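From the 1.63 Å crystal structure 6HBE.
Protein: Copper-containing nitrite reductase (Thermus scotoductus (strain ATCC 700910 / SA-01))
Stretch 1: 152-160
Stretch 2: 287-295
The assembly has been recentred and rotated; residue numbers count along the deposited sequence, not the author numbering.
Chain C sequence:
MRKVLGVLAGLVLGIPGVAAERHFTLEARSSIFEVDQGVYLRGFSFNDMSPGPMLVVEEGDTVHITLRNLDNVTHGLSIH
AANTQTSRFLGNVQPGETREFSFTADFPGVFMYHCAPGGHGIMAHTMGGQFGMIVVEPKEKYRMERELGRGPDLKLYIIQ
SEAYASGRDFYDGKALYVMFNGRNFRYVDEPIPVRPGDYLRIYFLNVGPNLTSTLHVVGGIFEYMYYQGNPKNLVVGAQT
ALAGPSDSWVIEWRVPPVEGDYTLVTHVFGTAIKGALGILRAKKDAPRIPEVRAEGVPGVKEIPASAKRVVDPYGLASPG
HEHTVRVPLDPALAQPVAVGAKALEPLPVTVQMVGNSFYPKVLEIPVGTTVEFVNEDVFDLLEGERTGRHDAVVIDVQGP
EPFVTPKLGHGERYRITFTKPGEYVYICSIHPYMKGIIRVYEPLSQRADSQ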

# COMPACT_ATOMS: atom_id res chain seq x y z
N PRO C 152 26.65 -22.43 11.27
CA PRO C 152 26.81 -20.99 11.44
C PRO C 152 27.55 -20.63 12.71
O PRO C 152 27.38 -21.31 13.71
CB PRO C 152 25.36 -20.48 11.53
CG PRO C 152 24.53 -21.51 10.85
CD PRO C 152 25.25 -22.83 11.03
N ASP C 153 28.31 -19.55 12.67
CA ASP C 153 28.85 -18.94 13.88
C ASP C 153 27.77 -18.28 14.73
O ASP C 153 27.88 -18.28 15.94
CB ASP C 153 29.97 -17.95 13.53
CG ASP C 153 31.15 -18.64 12.83
OD1 ASP C 153 31.70 -19.59 13.40
OD2 ASP C 153 31.50 -18.28 11.70
N LEU C 154 26.73 -17.70 14.12
CA LEU C 154 25.56 -17.21 14.85
C LEU C 154 24.30 -17.32 13.96
O LEU C 154 24.34 -16.99 12.77
CB LEU C 154 25.78 -15.75 15.28
CG LEU C 154 24.75 -15.06 16.17
CD1 LEU C 154 24.53 -15.71 17.54
CD2 LEU C 154 25.17 -13.62 16.35
N LYS C 155 23.21 -17.82 14.56
CA LYS C 155 21.87 -17.84 13.94
C LYS C 155 21.05 -16.68 14.49
O LYS C 155 21.04 -16.44 15.70
CB LYS C 155 21.17 -19.16 14.23
CG LYS C 155 21.83 -20.36 13.55
CD LYS C 155 21.11 -21.64 13.95
CE LYS C 155 21.56 -22.83 13.10
NZ LYS C 155 20.84 -24.06 13.49
N LEU C 156 20.35 -15.98 13.59
CA LEU C 156 19.53 -14.84 13.93
C LEU C 156 18.12 -15.15 13.38
O LEU C 156 17.98 -15.40 12.19
CB LEU C 156 20.06 -13.58 13.27
CG LEU C 156 21.51 -13.16 13.59
CD1 LEU C 156 21.83 -11.90 12.83
CD2 LEU C 156 21.70 -12.92 15.08
N TYR C 157 17.13 -15.16 14.27
CA TYR C 157 15.71 -15.40 13.91
C TYR C 157 14.95 -14.09 14.07
O TYR C 157 14.91 -13.50 15.18
CB TYR C 157 15.13 -16.51 14.78
CG TYR C 157 15.83 -17.87 14.71
CD1 TYR C 157 16.88 -18.19 15.59
CD2 TYR C 157 15.38 -18.87 13.87
CE1 TYR C 157 17.48 -19.44 15.59
CE2 TYR C 157 15.97 -20.13 13.87
CZ TYR C 157 17.04 -20.40 14.74
OH TYR C 157 17.66 -21.64 14.76
N ILE C 158 14.35 -13.62 12.97
CA ILE C 158 13.73 -12.28 12.92
C ILE C 158 12.29 -12.32 12.35
O ILE C 158 12.10 -12.79 11.24
CB ILE C 158 14.56 -11.34 11.99
CG1 ILE C 158 16.03 -11.22 12.44
CG2 ILE C 158 13.93 -9.94 11.94
CD1 ILE C 158 16.23 -10.33 13.65
N ILE C 159 11.33 -11.75 13.08
CA ILE C 159 9.99 -11.47 12.54
C ILE C 159 9.84 -9.97 12.36
O ILE C 159 10.22 -9.22 13.26
CB ILE C 159 8.86 -12.00 13.46
CG1 ILE C 159 8.70 -13.51 13.23
CG2 ILE C 159 7.54 -11.28 13.22
CD1 ILE C 159 7.80 -14.22 14.24
N GLN C 160 9.32 -9.58 11.20
CA GLN C 160 8.80 -8.24 10.97
C GLN C 160 7.29 -8.22 11.14
O GLN C 160 6.61 -9.05 10.54
CB GLN C 160 9.18 -7.73 9.56
CG GLN C 160 8.76 -6.28 9.34
CD GLN C 160 9.18 -5.74 7.96
OE1 GLN C 160 10.34 -5.90 7.52
NE2 GLN C 160 8.22 -5.13 7.27
N PRO C 287 32.15 -11.27 21.89
CA PRO C 287 31.76 -12.56 22.45
C PRO C 287 30.70 -13.23 21.62
O PRO C 287 29.93 -12.56 20.92
CB PRO C 287 31.21 -12.18 23.82
CG PRO C 287 30.65 -10.83 23.62
CD PRO C 287 31.66 -10.16 22.71
N ARG C 288 30.69 -14.56 21.67
CA ARG C 288 29.60 -15.30 21.09
C ARG C 288 28.34 -15.29 21.99
O ARG C 288 28.27 -15.99 23.01
CB ARG C 288 30.05 -16.72 20.80
CG ARG C 288 29.09 -17.47 19.91
CD ARG C 288 28.97 -16.81 18.54
NE ARG C 288 30.26 -16.75 17.82
CZ ARG C 288 30.63 -15.81 16.94
NH1 ARG C 288 29.86 -14.74 16.68
NH2 ARG C 288 31.82 -15.92 16.33
N ILE C 289 27.37 -14.45 21.64
CA ILE C 289 26.15 -14.34 22.43
C ILE C 289 25.19 -15.48 22.12
O ILE C 289 25.37 -16.18 21.11
CB ILE C 289 25.45 -12.99 22.25
CG1 ILE C 289 24.97 -12.78 20.79
CG2 ILE C 289 26.37 -11.88 22.73
CD1 ILE C 289 23.73 -11.90 20.73
N PRO C 290 24.19 -15.68 22.97
CA PRO C 290 23.17 -16.68 22.61
C PRO C 290 22.35 -16.25 21.36
O PRO C 290 22.22 -15.04 21.10
CB PRO C 290 22.25 -16.73 23.84
CG PRO C 290 22.94 -15.94 24.91
CD PRO C 290 23.86 -14.99 24.24
N GLU C 291 21.85 -17.23 20.63
CA GLU C 291 21.06 -16.97 19.42
C GLU C 291 19.92 -15.97 19.63
O GLU C 291 19.27 -15.94 20.68
CB GLU C 291 20.55 -18.28 18.80
CG GLU C 291 19.55 -19.03 19.65
CD GLU C 291 19.02 -20.30 18.99
OE1 GLU C 291 19.72 -20.88 18.13
OE2 GLU C 291 17.89 -20.69 19.34
N VAL C 292 19.68 -15.16 18.62
CA VAL C 292 18.63 -14.13 18.67
C VAL C 292 17.33 -14.85 18.29
O VAL C 292 17.19 -15.32 17.16
CB VAL C 292 18.93 -12.96 17.73
CG1 VAL C 292 17.77 -11.95 17.68
CG2 VAL C 292 20.20 -12.25 18.21
N ARG C 293 16.42 -14.97 19.26
CA ARG C 293 15.12 -15.64 19.07
C ARG C 293 14.05 -14.65 18.54
O ARG C 293 14.00 -13.45 18.93
CB ARG C 293 14.64 -16.26 20.40
CG ARG C 293 15.63 -17.24 21.04
CD ARG C 293 15.20 -17.67 22.44
NE ARG C 293 13.96 -18.43 22.38
CZ ARG C 293 13.82 -19.68 21.94
NH1 ARG C 293 14.86 -20.43 21.60
NH2 ARG C 293 12.60 -20.22 21.90
N ALA C 294 13.12 -15.18 17.76
CA ALA C 294 12.08 -14.34 17.14
C ALA C 294 10.88 -14.22 18.06
O ALA C 294 9.78 -14.69 17.72
CB ALA C 294 11.69 -14.91 15.80
N GLU C 295 11.09 -13.53 19.19
CA GLU C 295 10.14 -13.49 20.30
C GLU C 295 10.11 -12.08 20.85
O GLU C 295 11.17 -11.43 20.98
CB GLU C 295 10.56 -14.46 21.43
CG GLU C 295 10.47 -15.93 21.04
CD GLU C 295 11.03 -16.92 22.07
OE1 GLU C 295 11.82 -16.52 22.96
OE2 GLU C 295 10.75 -18.15 21.93
O HOH W 1 18.32 -22.73 16.90

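An irregular segment, residues 287-295, runs alongside the strand that begins at Leu 154 and is held to it by a single beta bridge, a run of apolar contacts and one water-mediated link. The touching parts point nearly the same way, their end-to-end directions differing by 20°, and together the stretches bury 601 Å².

The bridge pairs Leu 156 with Val 292, whose CA atoms lie 4.9 Å apart. Val 292 bonds through both its backbone polar groups to the residues flanking Leu 156, the pattern expected of a parallel bridge. The two bonds are unequal: Tyr 157 N donates to Val 292 O at 2.9 Å, whereas Val 292 N reaches Lys 155 O only weakly, at 3.5 Å. Beyond Val 292 the ladder does not continue; Tyr 157 O faces Ala 294 CA at 3.5 Å.

Apolar side chains fill the space along this line. Although the CA-to-CB bond of Leu 156 points away, its side chain returns to place CD2 3.5 Å from Val 292 CG2. The small Ala 294 points toward the strand, and its CB lies 3.9 Å from Tyr 157 CB and 4.2 Å from Ile 159 CG1. Nearer the start, Leu 154 CD1 packs 3.7 Å from Ile 289 O.

Polar groups gather beside the Tyr 157 ring. Glu 291 OE1 sits at the ring edge, 3.7 Å from Tyr 157 CE1, and a water joins the two side chains, donating to Glu 291 OE1 at 2.6 Å and hydrogen bonding to Tyr 157 OH at 2.5 Å. Arg 288 instead makes close contact without a hydrogen bond across the stretches: Asp 153 O lies over one face of its guanidinium, 3.4 Å from Arg 288 NE, where the angle is poor. Arg 288 NH1 and NH2 find hydrogen-bonding partners elsewhere in the structure.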